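Local coordinates for protein 2,3,4,5-tetrahydropyridine-2,6-dicarboxylate N-succinyltransferase (Campylobacter jejuni, PDB 2RIJ) that probably catalyses succinyl transfer from succinyl-CoA to tetrahydrodipicolinate, opening the ring to give N-succinyl-L-2-amino-6-oxopimelate in the lysine pathway, at residues 225-230 with 245-250; 235-240 with 254-259. All coordinates share one frame; numbering follows the deposited sequence.

Both contacts join neighbouring coils of the left-handed parallel beta-helix of this hexapeptide-repeat acyltransferase, and their centres lie about 12 Å apart. Contact 1 is the more buried, near the middle of the chain: two loops in the first coils of the beta-helix, held by one backbone bridge, a further backbone bond from Asn248 N to Gly229 O and an arginine-asparagine bond. Contact 2 is only partly buried and is regular, pairing strands 237-238 and 256-257 in parallel, with apolar and selenium contacts and the predicted catalytic Glu258 at one end. Their segments alternate along the chain, and they touch: Lys225 NZ probably donates to Pro240 O (2.8 Å), while Val226 and Val245 of contact 1 pack on Ile238 of contact 2.

Contact 1 of 2, residues 225-230 with 245-250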
loop_
_atom_site.group_PDB
_atom_site.type_symbol
_atom_site.label_atom_id
_atom_site.label_comp_id
_atom_site.label_asym_id
_atom_site.label_seq_id
_atom_site.Cartn_x
_atom_site.Cartn_y
_atom_site.Cartn_z
ATOM N N LYS A 225 -8.956 -38.645 13.453
ATOM C CA LYS A 225 -9.385 -37.404 12.795
ATOM C C LYS A 225 -10.905 -37.217 12.668
ATOM O O LYS A 225 -11.337 -36.176 12.201
ATOM C CB LYS A 225 -8.780 -37.298 11.407
ATOM C CG LYS A 225 -7.246 -37.261 11.328
ATOM C CD LYS A 225 -6.624 -36.484 12.507
ATOM C CE LYS A 225 -5.105 -36.239 12.325
ATOM N NZ LYS A 225 -4.926 -35.130 11.335
ATOM N N VAL A 226 -11.675 -38.224 13.058
ATOM C CA VAL A 226 -13.149 -38.147 13.063
ATOM C C VAL A 226 -13.688 -38.567 14.413
ATOM O O VAL A 226 -13.679 -39.753 14.784
ATOM C CB VAL A 226 -13.775 -38.947 11.904
ATOM C CG1 VAL A 226 -15.322 -38.721 11.831
ATOM C CG2 VAL A 226 -13.118 -38.576 10.565
ATOM N N ARG A 227 -14.170 -37.581 15.160
ATOM C CA ARG A 227 -14.782 -37.846 16.440
ATOM C C ARG A 227 -16.176 -38.464 16.288
ATOM O O ARG A 227 -16.907 -38.199 15.316
ATOM C CB ARG A 227 -14.835 -36.563 17.235
ATOM C CG ARG A 227 -14.627 -36.719 18.731
ATOM C CD ARG A 227 -14.626 -35.331 19.316
ATOM N NE ARG A 227 -14.116 -35.275 20.680
ATOM C CZ ARG A 227 -14.082 -34.183 21.409
ATOM N NH1 ARG A 227 -14.532 -33.068 20.905
ATOM N NH2 ARG A 227 -13.594 -34.188 22.639
HETATM N N MSE A 228 -16.540 -39.321 17.241
HETATM C CA MSE A 228 -17.931 -39.785 17.327
HETATM C C MSE A 228 -18.915 -38.596 17.442
HETATM O O MSE A 228 -18.643 -37.623 18.133
HETATM C CB MSE A 228 -18.072 -40.787 18.486
HETATM C CG MSE A 228 -19.447 -41.436 18.615
HETATM SE SE MSE A 228 -20.004 -42.280 16.955
HETATM C CE MSE A 228 -21.703 -43.004 17.663
ATOM N N GLY A 229 -20.037 -38.676 16.718
ATOM C CA GLY A 229 -20.932 -37.560 16.520
ATOM C C GLY A 229 -20.735 -36.743 15.227
ATOM O O GLY A 229 -21.544 -35.887 14.947
ATOM N N ALA A 230 -19.623 -36.955 14.510
ATOM C CA ALA A 230 -19.411 -36.392 13.198
ATOM C C ALA A 230 -20.424 -37.014 12.225
ATOM O O ALA A 230 -20.875 -38.158 12.397
ATOM C CB ALA A 230 -17.924 -36.613 12.713
ATOM N N VAL A 245 -12.645 -33.710 11.888
ATOM C CA VAL A 245 -14.114 -33.495 11.964
ATOM C C VAL A 245 -14.557 -33.773 13.404
ATOM O O VAL A 245 -14.472 -34.913 13.933
ATOM C CB VAL A 245 -14.879 -34.321 11.004
ATOM C CG1 VAL A 245 -16.366 -33.856 10.945
ATOM C CG2 VAL A 245 -14.187 -34.301 9.568
ATOM N N ASN A 246 -15.016 -32.719 14.048
ATOM C CA ASN A 246 -15.467 -32.802 15.418
ATOM C C ASN A 246 -16.931 -33.301 15.481
ATOM O O ASN A 246 -17.614 -33.542 14.450
ATOM C CB ASN A 246 -15.318 -31.425 16.059
ATOM C CG ASN A 246 -15.070 -31.471 17.572
ATOM O OD1 ASN A 246 -15.404 -32.424 18.237
ATOM N ND2 ASN A 246 -14.406 -30.445 18.091
ATOM N N PHE A 247 -17.416 -33.529 16.691
ATOM C CA PHE A 247 -18.804 -33.948 16.836
ATOM C C PHE A 247 -19.750 -32.826 16.432
ATOM O O PHE A 247 -19.385 -31.619 16.507
ATOM C CB PHE A 247 -19.092 -34.440 18.260
ATOM C CG PHE A 247 -19.243 -33.366 19.250
ATOM C CD1 PHE A 247 -18.163 -32.912 19.941
ATOM C CD2 PHE A 247 -20.488 -32.829 19.521
ATOM C CE1 PHE A 247 -18.299 -31.924 20.893
ATOM C CE2 PHE A 247 -20.638 -31.854 20.488
ATOM C CZ PHE A 247 -19.544 -31.392 21.150
ATOM N N ASN A 248 -20.939 -33.225 15.961
ATOM C CA ASN A 248 -21.951 -32.296 15.423
ATOM C C ASN A 248 -21.339 -31.371 14.326
ATOM O O ASN A 248 -21.657 -30.181 14.241
ATOM C CB ASN A 248 -22.527 -31.469 16.586
ATOM C CG ASN A 248 -23.829 -30.815 16.258
ATOM O OD1 ASN A 248 -24.685 -31.372 15.545
ATOM N ND2 ASN A 248 -24.000 -29.599 16.782
ATOM N N ALA A 249 -20.476 -31.959 13.495
ATOM C CA ALA A 249 -19.854 -31.308 12.359
ATOM C C ALA A 249 -19.776 -32.301 11.225
ATOM O O ALA A 249 -19.783 -33.512 11.447
ATOM C CB ALA A 249 -18.400 -30.808 12.698
ATOM N N GLY A 250 -19.675 -31.789 10.011
ATOM C CA GLY A 250 -19.360 -32.616 8.861
ATOM C C GLY A 250 -19.806 -32.064 7.530
ATOM O O GLY A 250 -19.753 -30.850 7.285
#
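An arginine chain extended from CG to NE brings Arg227 alongside Asn246, whose CG is anti to its backbone N (chi1 -151°); the two side chains point the same way. Arg227 NH1 donates to Asn246 OD1 at 2.9 Å (161° at the hydrogen); the oxygen lies at the guanidinium edge, and NH1 sits in the amide plane on a lone pair. The same oxygen takes the N-H of Phe247, tilted from that plane, so two donors grip it. NH1 also meets the rim of the Phe247 ring, 3.8 Å from CD1. Arg227 NH2 continues to Asp203 in a salt bridge, which should help hold the guanidinium in place.

The backbones bridge once, at Val226 and Val245: Val245 N reaches Lys225 O at 2.8 Å, and Arg227 N reaches Val245 O at 3.0 Å. Ala230 CB rests on Val245 CG1 (3.6 Å). A type II turn spans Arg227 to Ala230. In it, Gly229 has a positive phi of 95° and lies against Phe247; Gly229 O accepts from Asn248 N at 2.9 Å, the donor standing above the carbonyl plane. Such stacked loops joined by a single backbone bridge are characteristic of adjacent coils in the left-handed beta-helix.

Contact 2 of 2, residues 235-240 with 254-259; sequences GTTIMP and ACMVEG
Thr237 O receives Val257 N at 2.8 Å, the shortest polar bond of this contact, with the donor nearly in line with the carbonyl. On either side of it along the strands, Thr237 N donates to Cys255 O at 3.0 Å and Met239 N to Val257 O at 2.9 Å, the latter almost straight (178° at the hydrogen). Thr237 thus bonds to the residues flanking Met256, and Val257 to those flanking Ile238; with segment directions only 3° apart, this is the evidence for a parallel ladder pairing Thr237 with Met256 and Ile238 with Val257.

Side chains divide between two faces. On that of Ile238 and Val257, CD1 of the isoleucine packs alongside the valine, 3.6 Å from CB. On the other, selenomethionine Met256 sends CG anti to its backbone N (chi1 172°), then bends at chi2 and chi3 and lies alongside Thr237. Met256 CE is 3.7 Å from Thr237 CB. Met256 SE meets CG of Met239, also a selenomethionine. At the far end Met239 CG lies 3.7 Å from Glu258 CG, the two side chains pointing the same way. Beyond, Met239 packs on Tyr244 of the third subunit.

The chemistry is that of a beta-helix wall: backbone bonds fix the register, and apolar packing reaches up to Glu258, whose predicted role is to form the acyl-anhydride intermediate, consistent with a site beside this strand pair.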
loop_
_atom_site.group_PDB
_atom_site.type_symbol
_atom_site.label_atom_id
_atom_site.label_comp_id
_atom_site.label_asym_id
_atom_site.label_seq_id
_atom_site.Cartn_x
_atom_site.Cartn_y
_atom_site.Cartn_z
ATOM N N GLY A 235 -19.499 -40.637 0.185
ATOM C CA GLY A 235 -18.583 -40.152 -0.795
ATOM C C GLY A 235 -17.548 -39.208 -0.222
ATOM O O GLY A 235 -16.646 -38.811 -0.930
ATOM N N THR A 236 -17.671 -38.813 1.056
ATOM C CA THR A 236 -16.634 -37.954 1.656
ATOM C C THR A 236 -15.301 -38.687 1.861
ATOM O O THR A 236 -15.299 -39.883 2.170
ATOM C CB THR A 236 -17.189 -37.432 3.003
ATOM O OG1 THR A 236 -18.347 -36.614 2.719
ATOM C CG2 THR A 236 -16.150 -36.604 3.841
ATOM N N THR A 237 -14.185 -37.965 1.713
ATOM C CA THR A 237 -12.826 -38.423 2.038
ATOM C C THR A 237 -12.228 -37.516 3.104
ATOM O O THR A 237 -12.173 -36.282 2.950
ATOM C CB THR A 237 -11.908 -38.421 0.797
ATOM O OG1 THR A 237 -12.515 -39.202 -0.241
ATOM C CG2 THR A 237 -10.507 -38.963 1.089
ATOM N N ILE A 238 -11.800 -38.117 4.193
ATOM C CA ILE A 238 -10.994 -37.423 5.216
ATOM C C ILE A 238 -9.540 -37.881 5.109
ATOM O O ILE A 238 -9.176 -39.038 5.428
ATOM C CB ILE A 238 -11.483 -37.679 6.650
ATOM C CG1 ILE A 238 -13.042 -37.556 6.738
ATOM C CG2 ILE A 238 -10.778 -36.748 7.649
ATOM C CD1 ILE A 238 -13.559 -36.147 6.320
HETATM N N MSE A 239 -8.698 -36.959 4.715
HETATM C CA MSE A 239 -7.240 -37.227 4.562
HETATM C C MSE A 239 -6.637 -37.060 5.938
HETATM O O MSE A 239 -7.230 -36.396 6.783
HETATM C CB MSE A 239 -6.579 -36.290 3.576
HETATM C CG MSE A 239 -7.082 -36.421 2.159
HETATM SE SE MSE A 239 -6.831 -38.171 1.380
HETATM C CE MSE A 239 -4.806 -38.266 1.243
ATOM N N PRO A 240 -5.464 -37.692 6.198
ATOM C CA PRO A 240 -4.930 -37.695 7.567
ATOM C C PRO A 240 -3.965 -36.607 8.007
ATOM O O PRO A 240 -3.765 -36.461 9.220
ATOM C CB PRO A 240 -4.221 -39.056 7.644
ATOM C CG PRO A 240 -3.823 -39.374 6.295
ATOM C CD PRO A 240 -4.678 -38.584 5.327
ATOM N N ALA A 254 -20.765 -35.334 -0.877
ATOM C CA ALA A 254 -19.379 -35.810 -1.028
ATOM C C ALA A 254 -18.416 -34.630 -1.120
ATOM O O ALA A 254 -18.575 -33.795 -2.005
ATOM C CB ALA A 254 -19.260 -36.694 -2.291
ATOM N N CYS A 255 -17.414 -34.586 -0.225
ATOM C CA CYS A 255 -16.388 -33.555 -0.160
ATOM C C CYS A 255 -15.034 -34.196 0.076
ATOM O O CYS A 255 -14.934 -35.215 0.756
ATOM C CB CYS A 255 -16.600 -32.667 1.053
ATOM S SG CYS A 255 -18.068 -31.659 0.952
HETATM N N MSE A 256 -14.013 -33.549 -0.428
HETATM C CA MSE A 256 -12.611 -33.861 -0.084
HETATM C C MSE A 256 -12.210 -33.002 1.113
HETATM O O MSE A 256 -12.221 -31.783 1.023
HETATM C CB MSE A 256 -11.720 -33.525 -1.253
HETATM C CG MSE A 256 -10.225 -33.635 -0.942
HETATM SE SE MSE A 256 -9.729 -35.469 -0.356
HETATM C CE MSE A 256 -10.422 -36.444 -1.924
ATOM N N VAL A 257 -11.877 -33.623 2.232
ATOM C CA VAL A 257 -11.565 -32.899 3.447
ATOM C C VAL A 257 -10.095 -33.189 3.878
ATOM O O VAL A 257 -9.714 -34.306 4.175
ATOM C CB VAL A 257 -12.535 -33.221 4.574
ATOM C CG1 VAL A 257 -12.168 -32.420 5.879
ATOM C CG2 VAL A 257 -13.994 -33.009 4.119
ATOM N N GLU A 258 -9.311 -32.136 3.857
ATOM C CA GLU A 258 -7.924 -32.140 4.237
ATOM C C GLU A 258 -7.607 -31.097 5.309
ATOM O O GLU A 258 -6.432 -30.865 5.682
ATOM C CB GLU A 258 -7.066 -31.962 3.025
ATOM C CG GLU A 258 -7.529 -32.746 1.872
ATOM C CD GLU A 258 -6.474 -32.783 0.779
ATOM O OE1 GLU A 258 -5.376 -33.260 1.075
ATOM O OE2 GLU A 258 -6.713 -32.333 -0.349
ATOM N N GLY A 259 -8.654 -30.525 5.853
ATOM C CA GLY A 259 -8.564 -29.521 6.928
ATOM C C GLY A 259 -9.569 -29.782 8.030
ATOM O O GLY A 259 -10.145 -30.881 8.144
#